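Local coordinates for putative uronate isomerase (Thermotoga maritima, PDB 4NAR), which may have lactate racemase or related isomerase activity, at residues A[129-134]-A[172-177]; A[157-162]-A[193-198]; A[178-183]-A[346-351]; A[288-293]-A[350-355]. All coordinates share one frame; numbering follows the deposited sequence.

In the fold
Interactions 1 and 3 lie next to each other on helix 173-186, their centres about 12 Å apart: the start of the helix meets strand 130-135, and its next turns meet helix 347-357. Interaction 4, again about 12 Å from interaction 3 between centres, continues along helix 347-357 and shares A350 and A351 with it. Interaction 2 stands aside, its centre about 16 Å from those of interactions 3 and 4, yet T157 and P198 still touch helix 173-186. Along the chain, interaction 2 alternates with 1 and 3, whereas interaction 4 opens only after interactions 1 and 2 have closed. The two helices thus join the racemase-type N-terminal region to the later part of the chain.

Interaction 1 of 4, residues A[129-134]-A[172-177]; sequences EIPIKV and STEVVD
E174, on the first turn of helix 173-186, reaches across to P131 and K133 of strand 130-135, and its path illustrates how one acidic side chain can serve apolar and polar neighbours in succession. Its CB lies near the P131 ring and carbonyl. CG comes next, 3.9 Å from P131 CG, where the two side chains cross at about a right angle. The chain then bends, chi2 of 91° placing CD away from an extended course. At the tip the two oxygens divide the work. OE2 forms a salt bridge with K133 NZ at 2.6 Å, the ammonium approaching on the syn side and 17° out of the carboxylate plane. OE1 accepts from a water at 3.0 Å, and the same water donates to P131 O and accepts from V175 N, so a single molecule ties the strand to the helix backbone.

Two further contacts flank this centre. S172 OG, at the N-cap position, donates to K133 O at 2.9 Å instead of capping the helix. At the other end I130 CG2 rests 3.8 Å from V175 CA. Strand 130-135 pairs antiparallel with strand 107-113, whose F109 touches P131, while I132, turned away from E174, packs on A206, M209 and I210 of helix 198-213.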
loop_
_atom_site.group_PDB
_atom_site.type_symbol
_atom_site.label_atom_id
_atom_site.label_comp_id
_atom_site.label_asym_id
_atom_site.label_seq_id
_atom_site.Cartn_x
_atom_site.Cartn_y
_atom_site.Cartn_z
ATOM N N GLU A 129 16.285 3.083 19.227
ATOM C CA GLU A 129 15.129 3.980 19.227
ATOM C C GLU A 129 14.852 4.444 17.796
ATOM O O GLU A 129 15.770 4.887 17.096
ATOM C CB GLU A 129 15.387 5.199 20.126
ATOM C CG GLU A 129 14.813 5.088 21.524
ATOM C CD GLU A 129 15.359 6.147 22.479
ATOM O OE1 GLU A 129 14.610 7.086 22.842
ATOM O OE2 GLU A 129 16.544 6.041 22.876
ATOM N N ILE A 130 13.595 4.345 17.367
ATOM C CA ILE A 130 13.211 4.741 16.019
ATOM C C ILE A 130 12.412 6.041 16.078
ATOM O O ILE A 130 11.352 6.099 16.702
ATOM C CB ILE A 130 12.396 3.622 15.309
ATOM C CG1 ILE A 130 13.301 2.422 14.995
ATOM C CG2 ILE A 130 11.750 4.137 14.031
ATOM C CD1 ILE A 130 14.423 2.746 14.017
ATOM N N PRO A 131 12.928 7.106 15.447
ATOM C CA PRO A 131 12.182 8.373 15.457
ATOM C C PRO A 131 10.946 8.293 14.551
ATOM O O PRO A 131 10.993 7.662 13.485
ATOM C CB PRO A 131 13.197 9.388 14.911
ATOM C CG PRO A 131 14.160 8.551 14.069
ATOM C CD PRO A 131 14.228 7.210 14.755
ATOM N N ILE A 132 9.849 8.905 14.991
ATOM C CA ILE A 132 8.628 8.974 14.192
ATOM C C ILE A 132 8.450 10.384 13.642
ATOM O O ILE A 132 8.242 11.336 14.403
ATOM C CB ILE A 132 7.382 8.591 15.030
ATOM C CG1 ILE A 132 7.515 7.152 15.529
ATOM C CG2 ILE A 132 6.104 8.731 14.222
ATOM C CD1 ILE A 132 7.621 7.059 17.028
ATOM N N LYS A 133 8.516 10.507 12.320
ATOM C CA LYS A 133 8.395 11.806 11.665
ATOM C C LYS A 133 7.337 11.768 10.566
ATOM O O LYS A 133 7.404 10.925 9.648
ATOM C CB LYS A 133 9.741 12.228 11.071
ATOM C CG LYS A 133 10.877 12.256 12.075
ATOM C CD LYS A 133 12.169 12.647 11.392
ATOM C CE LYS A 133 13.375 12.317 12.261
ATOM N NZ LYS A 133 14.522 11.881 11.408
ATOM N N VAL A 134 6.367 12.679 10.654
ATOM C CA VAL A 134 5.279 12.714 9.692
ATOM C C VAL A 134 5.077 14.131 9.152
ATOM O O VAL A 134 5.594 15.105 9.743
ATOM C CB VAL A 134 3.977 12.177 10.319
ATOM C CG1 VAL A 134 4.124 10.688 10.600
ATOM C CG2 VAL A 134 3.652 12.941 11.601
ATOM N N SER A 172 7.939 8.787 6.990
ATOM C CA SER A 172 9.271 8.855 6.435
ATOM C C SER A 172 10.073 7.594 6.711
ATOM O O SER A 172 9.570 6.615 7.283
ATOM C CB SER A 172 10.005 10.102 6.944
ATOM O OG SER A 172 9.894 10.232 8.354
ATOM N N THR A 173 11.343 7.676 6.339
ATOM C CA THR A 173 12.213 6.533 6.148
ATOM C C THR A 173 12.372 5.582 7.329
ATOM O O THR A 173 12.230 4.369 7.167
ATOM C CB THR A 173 13.596 7.022 5.710
ATOM O OG1 THR A 173 13.458 7.633 4.426
ATOM C CG2 THR A 173 14.574 5.869 5.606
ATOM N N GLU A 174 12.686 6.126 8.501
ATOM C CA GLU A 174 13.096 5.276 9.613
ATOM C C GLU A 174 11.986 4.332 10.040
ATOM O O GLU A 174 12.196 3.111 10.077
ATOM C CB GLU A 174 13.595 6.084 10.813
ATOM C CG GLU A 174 14.684 7.085 10.493
ATOM C CD GLU A 174 14.105 8.458 10.146
ATOM O OE1 GLU A 174 13.038 8.522 9.455
ATOM O OE2 GLU A 174 14.717 9.471 10.574
ATOM N N VAL A 175 10.810 4.883 10.351
ATOM C CA VAL A 175 9.729 4.043 10.842
ATOM C C VAL A 175 9.213 3.089 9.750
ATOM O O VAL A 175 8.823 1.945 10.036
ATOM C CB VAL A 175 8.578 4.895 11.457
ATOM C CG1 VAL A 175 7.954 5.838 10.390
ATOM C CG2 VAL A 175 7.529 4.003 12.132
ATOM N N VAL A 176 9.244 3.546 8.500
ATOM C CA VAL A 176 8.752 2.745 7.383
ATOM C C VAL A 176 9.711 1.574 7.064
ATOM O O VAL A 176 9.269 0.446 6.781
ATOM C CB VAL A 176 8.464 3.641 6.148
ATOM C CG1 VAL A 176 8.206 2.792 4.882
ATOM C CG2 VAL A 176 7.276 4.610 6.455
ATOM N N ASP A 177 11.015 1.834 7.130
ATOM C CA ASP A 177 12.012 0.773 6.974
ATOM C C ASP A 177 11.770 -0.319 8.017
ATOM O O ASP A 177 11.786 -1.526 7.701
ATOM C CB ASP A 177 13.434 1.323 7.148
ATOM C CG ASP A 177 13.965 2.022 5.884
ATOM O OD1 ASP A 177 13.158 2.419 4.998
ATOM O OD2 ASP A 177 15.207 2.179 5.788
HETATM O O HOH W 1 10.430 7.786 10.642
#

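Interaction 2 of 4, residues A[157-162]-A[193-198]; sequences TGFSGG and GTVDNP. With ACT (acetate ion), chain E.
G158 and G193 bring their backbones together, CA to CA 4.6 Å, and G193 N donates to G158 O at 2.8 Å. The positive phi of G158 (69°) turns its CA to face T194 O at 3.2 Å in a CA-H...O contact, with N197 ND2 also close to this CA. Beside it, T157 OG1 donates to F159 O at 2.6 Å, the hydroxyl lying well above the carbonyl plane, 54° out of it.

The F159 ring is the main side-chain surface. G193 CA lies over one face, 4.1 Å from the centroid, in a CH-pi contact, V195 N sits at the ring edge in its plane, and CE2 touches V195 CG2. Across from G158, N197 ND2 donates to T194 OG1 at 3.2 Å, a hydroxyl also bonded to L191 O. N197 OD1 accepts from R200 N, making N197 the N-cap of helix 198-213.

Further along, G161 N donates to an acetate oxygen at 3.1 Å, and R41 and G150 N also bind this ion. The G-F-S-G-G run, between H154 and K164, matches the glycine-rich loop of lactate racemase LarA, where the lysine that follows carries the nickel-pincer cofactor; a comparable role here is only probable.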
loop_
_atom_site.group_PDB
_atom_site.type_symbol
_atom_site.label_atom_id
_atom_site.label_comp_id
_atom_site.label_asym_id
_atom_site.label_seq_id
_atom_site.Cartn_x
_atom_site.Cartn_y
_atom_site.Cartn_z
ATOM N N THR A 157 1.317 -5.090 5.555
ATOM C CA THR A 157 0.528 -4.717 6.732
ATOM C C THR A 157 -0.696 -5.602 6.984
ATOM O O THR A 157 -1.643 -5.161 7.634
ATOM C CB THR A 157 0.054 -3.251 6.638
ATOM O OG1 THR A 157 -0.784 -3.095 5.479
ATOM C CG2 THR A 157 1.256 -2.308 6.535
ATOM N N GLY A 158 -0.679 -6.833 6.458
ATOM C CA GLY A 158 -1.814 -7.746 6.554
ATOM C C GLY A 158 -2.981 -7.252 5.722
ATOM O O GLY A 158 -3.421 -7.914 4.776
ATOM N N PHE A 159 -3.490 -6.079 6.078
ATOM C CA PHE A 159 -4.517 -5.391 5.302
ATOM C C PHE A 159 -4.068 -3.941 5.156
ATOM O O PHE A 159 -3.272 -3.468 5.971
ATOM C CB PHE A 159 -5.871 -5.439 6.033
ATOM C CG PHE A 159 -6.561 -6.783 5.944
ATOM C CD1 PHE A 159 -7.382 -7.083 4.850
ATOM C CD2 PHE A 159 -6.363 -7.766 6.932
ATOM C CE1 PHE A 159 -8.012 -8.337 4.742
ATOM C CE2 PHE A 159 -7.000 -9.030 6.831
ATOM C CZ PHE A 159 -7.819 -9.312 5.734
ATOM N N SER A 160 -4.565 -3.236 4.136
ATOM C CA SER A 160 -4.337 -1.788 4.031
ATOM C C SER A 160 -5.469 -1.040 4.735
ATOM O O SER A 160 -6.408 -1.659 5.239
ATOM C CB SER A 160 -4.270 -1.336 2.573
ATOM O OG SER A 160 -5.467 -1.694 1.895
ATOM N N GLY A 161 -5.386 0.287 4.775
ATOM C CA GLY A 161 -6.435 1.083 5.392
ATOM C C GLY A 161 -6.145 1.462 6.829
ATOM O O GLY A 161 -5.088 1.122 7.382
ATOM N N GLY A 162 -7.091 2.161 7.443
ATOM C CA GLY A 162 -6.862 2.691 8.774
ATOM C C GLY A 162 -5.561 3.478 8.864
ATOM O O GLY A 162 -5.248 4.294 7.983
ATOM N N GLY A 193 -3.178 -10.718 4.550
ATOM C CA GLY A 193 -4.543 -11.023 4.960
ATOM C C GLY A 193 -4.760 -11.401 6.432
ATOM O O GLY A 193 -5.747 -12.063 6.759
ATOM N N THR A 194 -3.859 -10.978 7.320
ATOM C CA THR A 194 -4.079 -11.081 8.765
ATOM C C THR A 194 -4.362 -9.691 9.336
ATOM O O THR A 194 -3.696 -8.723 8.969
ATOM C CB THR A 194 -2.837 -11.644 9.493
ATOM O OG1 THR A 194 -1.718 -10.761 9.284
ATOM C CG2 THR A 194 -2.492 -13.046 8.993
ATOM N N VAL A 195 -5.337 -9.592 10.239
ATOM C CA VAL A 195 -5.684 -8.314 10.852
ATOM C C VAL A 195 -4.531 -7.757 11.697
ATOM O O VAL A 195 -4.221 -6.565 11.629
ATOM C CB VAL A 195 -6.971 -8.428 11.719
ATOM C CG1 VAL A 195 -7.258 -7.098 12.451
ATOM C CG2 VAL A 195 -8.167 -8.841 10.843
ATOM N N ASP A 196 -3.896 -8.633 12.473
ATOM C CA ASP A 196 -2.859 -8.233 13.427
ATOM C C ASP A 196 -1.532 -8.919 13.055
ATOM O O ASP A 196 -1.539 -10.044 12.541
ATOM C CB ASP A 196 -3.293 -8.621 14.848
ATOM C CG ASP A 196 -2.345 -8.084 15.928
ATOM O OD1 ASP A 196 -2.437 -8.560 17.091
ATOM O OD2 ASP A 196 -1.520 -7.183 15.627
ATOM N N ASN A 197 -0.413 -8.240 13.317
ATOM C CA ASN A 197 0.915 -8.666 12.867
ATOM C C ASN A 197 1.946 -7.608 13.279
ATOM O O ASN A 197 1.563 -6.529 13.767
ATOM C CB ASN A 197 0.916 -8.853 11.347
ATOM C CG ASN A 197 0.417 -7.624 10.621
ATOM O OD1 ASN A 197 1.080 -6.572 10.608
ATOM N ND2 ASN A 197 -0.768 -7.743 10.012
ATOM N N PRO A 198 3.254 -7.894 13.097
ATOM C CA PRO A 198 4.238 -6.933 13.635
ATOM C C PRO A 198 4.145 -5.501 13.085
ATOM O O PRO A 198 4.255 -4.552 13.874
ATOM C CB PRO A 198 5.591 -7.544 13.234
ATOM C CG PRO A 198 5.315 -9.013 13.096
ATOM C CD PRO A 198 3.907 -9.113 12.571
HETATM C C ACT E . -4.075 3.318 2.715
HETATM O O ACT E . -3.689 2.202 3.107
HETATM O OXT ACT E . -5.303 3.494 2.798
HETATM C CH3 ACT E . -3.114 4.348 2.184
#

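Interaction 3 of 4, residues A[178-183]-A[346-351]; sequences TFHWAA and NKNVAA. With SO4 (sulfate ion), chain B.
H180 and W181 of helix 173-186 pack on K347, N348, A350 and A351 of helix 347-357 in a buried helix-helix contact between segments far apart in sequence. The short axes approach to 8.3 Å and cross at 32°, running in roughly the same direction. Close packing is carried by small residues: A351 CB lies 3.6 Å from H180 O, and A350 CB meets W181 CZ3.

The indole of W181 receives the ammonium group of K347. K347 NZ stands over one face, 3.9 Å from the centroid of the five-membered ring, a cation-pi contact, with K347 CD over the same ring. W181 CG, anti to the backbone N (chi1 -169°), is placed where K347 CD meets it. Separately, NE1 is hydrogen-bonded to D125, which helps to hold the orientation of the ring.

H180 is sandwiched. F179 CE1 lies over the centre of one ring face, and N348 OD1 covers the opposite face, 3.3 Å above the plane and offset toward the rim, nearest CD2. In LarA, a histidine of the N-terminal region coordinates the nickel of the cofactor; H180 occupies a site consistent with that role, but here it meets a sulfate, probably from the crystallisation liquor. H180 NE2 donates to O1 of the sulfate at 2.8 Å, at the ring edge and in its plane. N348 ND2 donates to O3 at 3.3 Å, and T72 and W283 also bind the ion, so residues from separate parts of the chain converge on it. N346 OD1 accepts from V349 N at 3.0 Å, capping helix 347-357.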
loop_
_atom_site.group_PDB
_atom_site.type_symbol
_atom_site.label_atom_id
_atom_site.label_comp_id
_atom_site.label_asym_id
_atom_site.label_seq_id
_atom_site.Cartn_x
_atom_site.Cartn_y
_atom_site.Cartn_z
ATOM N N THR A 178 11.537 0.132 9.251
ATOM C CA THR A 178 11.353 -0.733 10.404
ATOM C C THR A 178 10.145 -1.641 10.248
ATOM O O THR A 178 10.249 -2.849 10.494
ATOM C CB THR A 178 11.185 0.089 11.701
ATOM O OG1 THR A 178 12.396 0.805 11.971
ATOM C CG2 THR A 178 10.847 -0.816 12.894
ATOM N N PHE A 179 8.999 -1.092 9.845
ATOM C CA PHE A 179 7.840 -1.974 9.729
ATOM C C PHE A 179 7.959 -2.925 8.537
ATOM O O PHE A 179 7.554 -4.086 8.624
ATOM C CB PHE A 179 6.488 -1.228 9.798
ATOM C CG PHE A 179 5.964 -0.718 8.473
ATOM C CD1 PHE A 179 5.460 -1.587 7.503
ATOM C CD2 PHE A 179 5.889 0.651 8.235
ATOM C CE1 PHE A 179 4.950 -1.109 6.303
ATOM C CE2 PHE A 179 5.368 1.141 7.036
ATOM C CZ PHE A 179 4.898 0.257 6.067
ATOM N N HIS A 180 8.523 -2.436 7.436
ATOM C CA HIS A 180 8.731 -3.293 6.271
ATOM C C HIS A 180 9.643 -4.479 6.610
ATOM O O HIS A 180 9.374 -5.615 6.206
ATOM C CB HIS A 180 9.285 -2.495 5.089
ATOM C CG HIS A 180 8.232 -1.789 4.295
ATOM N ND1 HIS A 180 7.278 -2.460 3.556
ATOM C CD2 HIS A 180 7.987 -0.466 4.112
ATOM C CE1 HIS A 180 6.486 -1.586 2.960
ATOM N NE2 HIS A 180 6.896 -0.368 3.281
ATOM N N TRP A 181 10.704 -4.220 7.371
ATOM C CA TRP A 181 11.624 -5.281 7.743
ATOM C C TRP A 181 11.002 -6.249 8.748
ATOM O O TRP A 181 11.186 -7.463 8.640
ATOM C CB TRP A 181 12.925 -4.696 8.300
ATOM C CG TRP A 181 14.003 -5.728 8.464
ATOM C CD1 TRP A 181 14.567 -6.148 9.643
ATOM C CD2 TRP A 181 14.630 -6.492 7.425
ATOM N NE1 TRP A 181 15.511 -7.120 9.395
ATOM C CE2 TRP A 181 15.571 -7.354 8.033
ATOM C CE3 TRP A 181 14.504 -6.526 6.025
ATOM C CZ2 TRP A 181 16.373 -8.243 7.309
ATOM C CZ3 TRP A 181 15.302 -7.416 5.295
ATOM C CH2 TRP A 181 16.224 -8.259 5.941
ATOM N N ALA A 182 10.291 -5.704 9.738
ATOM C CA ALA A 182 9.551 -6.514 10.704
ATOM C C ALA A 182 8.611 -7.460 9.958
ATOM O O ALA A 182 8.541 -8.658 10.264
ATOM C CB ALA A 182 8.751 -5.615 11.660
ATOM N N ALA A 183 7.911 -6.916 8.964
ATOM C CA ALA A 183 6.937 -7.684 8.194
ATOM C C ALA A 183 7.592 -8.804 7.406
ATOM O O ALA A 183 7.096 -9.932 7.380
ATOM C CB ALA A 183 6.148 -6.757 7.249
ATOM N N ASN A 346 19.520 -0.115 2.447
ATOM C CA ASN A 346 18.160 0.256 2.816
ATOM C C ASN A 346 17.215 -0.948 2.989
ATOM O O ASN A 346 16.997 -1.719 2.049
ATOM C CB ASN A 346 17.575 1.221 1.784
ATOM C CG ASN A 346 16.166 1.653 2.138
ATOM O OD1 ASN A 346 15.185 0.964 1.809
ATOM N ND2 ASN A 346 16.053 2.788 2.833
ATOM N N LYS A 347 16.619 -1.074 4.173
ATOM C CA LYS A 347 15.816 -2.245 4.502
ATOM C C LYS A 347 14.447 -2.328 3.817
ATOM O O LYS A 347 13.865 -3.424 3.714
ATOM C CB LYS A 347 15.687 -2.381 6.021
ATOM C CG LYS A 347 16.961 -2.924 6.657
ATOM C CD LYS A 347 16.898 -2.905 8.169
ATOM C CE LYS A 347 18.242 -3.313 8.768
ATOM N NZ LYS A 347 18.283 -4.775 8.995
ATOM N N ASN A 348 13.941 -1.187 3.347
ATOM C CA ASN A 348 12.683 -1.143 2.605
ATOM C C ASN A 348 12.889 -1.836 1.248
ATOM O O ASN A 348 12.162 -2.779 0.900
ATOM C CB ASN A 348 12.203 0.315 2.439
ATOM C CG ASN A 348 10.725 0.426 2.014
ATOM O OD1 ASN A 348 10.086 -0.554 1.585
ATOM N ND2 ASN A 348 10.183 1.637 2.125
ATOM N N VAL A 349 13.891 -1.378 0.500
ATOM C CA VAL A 349 14.347 -2.077 -0.705
ATOM C C VAL A 349 14.667 -3.561 -0.432
ATOM O O VAL A 349 14.277 -4.447 -1.212
ATOM C CB VAL A 349 15.600 -1.399 -1.301
ATOM C CG1 VAL A 349 16.171 -2.226 -2.466
ATOM C CG2 VAL A 349 15.278 0.029 -1.736
ATOM N N ALA A 350 15.372 -3.827 0.668
ATOM C CA ALA A 350 15.693 -5.205 1.027
ATOM C C ALA A 350 14.414 -6.026 1.182
ATOM O O ALA A 350 14.299 -7.138 0.640
ATOM C CB ALA A 350 16.532 -5.260 2.318
ATOM N N ALA A 351 13.447 -5.481 1.918
ATOM C CA ALA A 351 12.186 -6.193 2.129
ATOM C C ALA A 351 11.442 -6.400 0.796
ATOM O O ALA A 351 10.892 -7.482 0.534
ATOM C CB ALA A 351 11.304 -5.447 3.159
HETATM S S SO4 B . 6.019 2.231 0.558
HETATM O O1 SO4 B . 5.668 1.775 1.914
HETATM O O2 SO4 B . 5.350 3.515 0.293
HETATM O O3 SO4 B . 7.479 2.373 0.459
HETATM O O4 SO4 B . 5.567 1.228 -0.430
#

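Interaction 4 of 4, residues A[288-293]-A[350-355]; sequences GSYKLQ and AAHVIN
Q293 NE2 is gripped by two oxygens, N355 O from helix 347-357 and S289 OG from its own segment. The motif behind this is a type I beta turn from Y290 to Q293, which brings the Q293 amide to face helix 347-357. The bond to N355 O is short, 2.7 Å, and straight: the donor lies nearly along the C=O axis, at 177°, and N355 O lies within 6° of the amide plane. S289 OG accepts from NE2 at 2.8 Å and is also hydrogen-bonded to V356 O, giving segment 288-293 a second tie to helix 347-357. Q293 CG is anti to the carbonyl carbon, and the chain runs extended from there, which carries the amide across to the helix.

Y290 packs beside this bond. N355 O lies at the ring edge in its plane, 3.3 Å from CD1, while N355 CB sits 3.4 Å from CE1; the ring and the side-chain amide of N355 stand 73° apart. I188 of helix 188-191 touches Y290, Q293 and N355 alike, closing the buried contact. H352 reaches the hydroxyl end, its ring stacked on W283 and its NE2 bonded to Y329 OH. A water lies 2.8 Å from Y290 OH, bonded to it, and a weak, longer bond of 3.4 Å joins the same water to H352 ND1.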
loop_
_atom_site.group_PDB
_atom_site.type_symbol
_atom_site.label_atom_id
_atom_site.label_comp_id
_atom_site.label_asym_id
_atom_site.label_seq_id
_atom_site.Cartn_x
_atom_site.Cartn_y
_atom_site.Cartn_z
ATOM N N GLY A 288 1.486 -8.406 -8.034
ATOM C CA GLY A 288 1.220 -9.597 -8.819
ATOM C C GLY A 288 1.852 -10.844 -8.230
ATOM O O GLY A 288 1.231 -11.914 -8.229
ATOM N N SER A 289 3.080 -10.722 -7.729
ATOM C CA SER A 289 3.708 -11.846 -7.039
ATOM C C SER A 289 3.132 -12.070 -5.621
ATOM O O SER A 289 2.767 -13.209 -5.265
ATOM C CB SER A 289 5.224 -11.673 -6.992
ATOM O OG SER A 289 5.824 -12.601 -6.098
ATOM N N TYR A 290 3.031 -10.998 -4.823
ATOM C CA TYR A 290 2.599 -11.138 -3.421
ATOM C C TYR A 290 1.252 -11.848 -3.285
ATOM O O TYR A 290 1.060 -12.651 -2.362
ATOM C CB TYR A 290 2.475 -9.791 -2.703
ATOM C CG TYR A 290 3.560 -8.785 -2.995
ATOM C CD1 TYR A 290 4.893 -9.170 -3.130
ATOM C CD2 TYR A 290 3.250 -7.437 -3.133
ATOM C CE1 TYR A 290 5.875 -8.240 -3.393
ATOM C CE2 TYR A 290 4.233 -6.493 -3.400
ATOM C CZ TYR A 290 5.543 -6.900 -3.531
ATOM O OH TYR A 290 6.519 -5.962 -3.805
ATOM N N LYS A 291 0.313 -11.541 -4.182
ATOM C CA LYS A 291 -1.048 -12.079 -4.048
ATOM C C LYS A 291 -1.134 -13.573 -4.344
ATOM O O LYS A 291 -2.176 -14.193 -4.112
ATOM C CB LYS A 291 -2.052 -11.320 -4.922
ATOM C CG LYS A 291 -2.210 -9.851 -4.548
ATOM C CD LYS A 291 -2.563 -9.692 -3.081
ATOM C CE LYS A 291 -3.573 -8.568 -2.874
ATOM N NZ LYS A 291 -3.068 -7.180 -3.152
ATOM N N LEU A 292 -0.032 -14.148 -4.823
ATOM C CA LEU A 292 -0.007 -15.562 -5.169
ATOM C C LEU A 292 0.899 -16.398 -4.252
ATOM O O LEU A 292 1.234 -17.537 -4.583
ATOM C CB LEU A 292 0.407 -15.722 -6.637
ATOM C CG LEU A 292 -0.560 -15.063 -7.646
ATOM C CD1 LEU A 292 -0.008 -15.061 -9.080
ATOM C CD2 LEU A 292 -1.963 -15.715 -7.586
ATOM N N GLN A 293 1.279 -15.851 -3.099
ATOM C CA GLN A 293 2.299 -16.505 -2.258
ATOM C C GLN A 293 1.820 -17.272 -1.021
ATOM O O GLN A 293 2.649 -17.797 -0.270
ATOM C CB GLN A 293 3.378 -15.502 -1.837
ATOM C CG GLN A 293 4.298 -15.078 -2.970
ATOM C CD GLN A 293 5.430 -14.181 -2.487
ATOM O OE1 GLN A 293 5.976 -14.368 -1.379
ATOM N NE2 GLN A 293 5.777 -13.184 -3.310
ATOM N N ALA A 350 15.372 -3.827 0.668
ATOM C CA ALA A 350 15.693 -5.205 1.027
ATOM C C ALA A 350 14.414 -6.026 1.182
ATOM O O ALA A 350 14.299 -7.138 0.640
ATOM C CB ALA A 350 16.532 -5.260 2.318
ATOM N N ALA A 351 13.447 -5.481 1.918
ATOM C CA ALA A 351 12.186 -6.193 2.129
ATOM C C ALA A 351 11.442 -6.400 0.796
ATOM O O ALA A 351 10.892 -7.482 0.534
ATOM C CB ALA A 351 11.304 -5.447 3.159
ATOM N N HIS A 352 11.443 -5.365 -0.044
ATOM C CA HIS A 352 10.739 -5.397 -1.330
ATOM C C HIS A 352 11.199 -6.562 -2.214
ATOM O O HIS A 352 10.396 -7.342 -2.745
ATOM C CB HIS A 352 10.986 -4.091 -2.078
ATOM C CG HIS A 352 10.759 -4.190 -3.562
ATOM N ND1 HIS A 352 9.506 -4.271 -4.122
ATOM C CD2 HIS A 352 11.642 -4.195 -4.594
ATOM C CE1 HIS A 352 9.618 -4.329 -5.446
ATOM N NE2 HIS A 352 10.898 -4.290 -5.751
ATOM N N VAL A 353 12.514 -6.646 -2.362
ATOM C CA VAL A 353 13.174 -7.676 -3.149
ATOM C C VAL A 353 12.794 -9.110 -2.687
ATOM O O VAL A 353 12.426 -9.953 -3.497
ATOM C CB VAL A 353 14.705 -7.378 -3.148
ATOM C CG1 VAL A 353 15.525 -8.625 -2.929
ATOM C CG2 VAL A 353 15.091 -6.599 -4.411
ATOM N N ILE A 354 12.846 -9.376 -1.389
ATOM C CA ILE A 354 12.414 -10.665 -0.865
ATOM C C ILE A 354 10.931 -10.875 -1.149
ATOM O O ILE A 354 10.511 -11.960 -1.575
ATOM C CB ILE A 354 12.606 -10.742 0.654
ATOM C CG1 ILE A 354 14.078 -10.511 1.029
ATOM C CG2 ILE A 354 12.090 -12.092 1.194
ATOM C CD1 ILE A 354 14.321 -10.294 2.540
ATOM N N ASN A 355 10.143 -9.834 -0.893
ATOM C CA ASN A 355 8.710 -9.875 -1.135
ATOM C C ASN A 355 8.359 -10.321 -2.563
ATOM O O ASN A 355 7.511 -11.208 -2.770
ATOM C CB ASN A 355 8.099 -8.511 -0.816
ATOM C CG ASN A 355 7.877 -8.307 0.683
ATOM O OD1 ASN A 355 7.723 -9.285 1.442
ATOM N ND2 ASN A 355 7.840 -7.037 1.115
HETATM O O HOH W 2 6.573 -3.348 -2.693
HETATM O O HOH W 3 8.380 -13.167 -0.143
#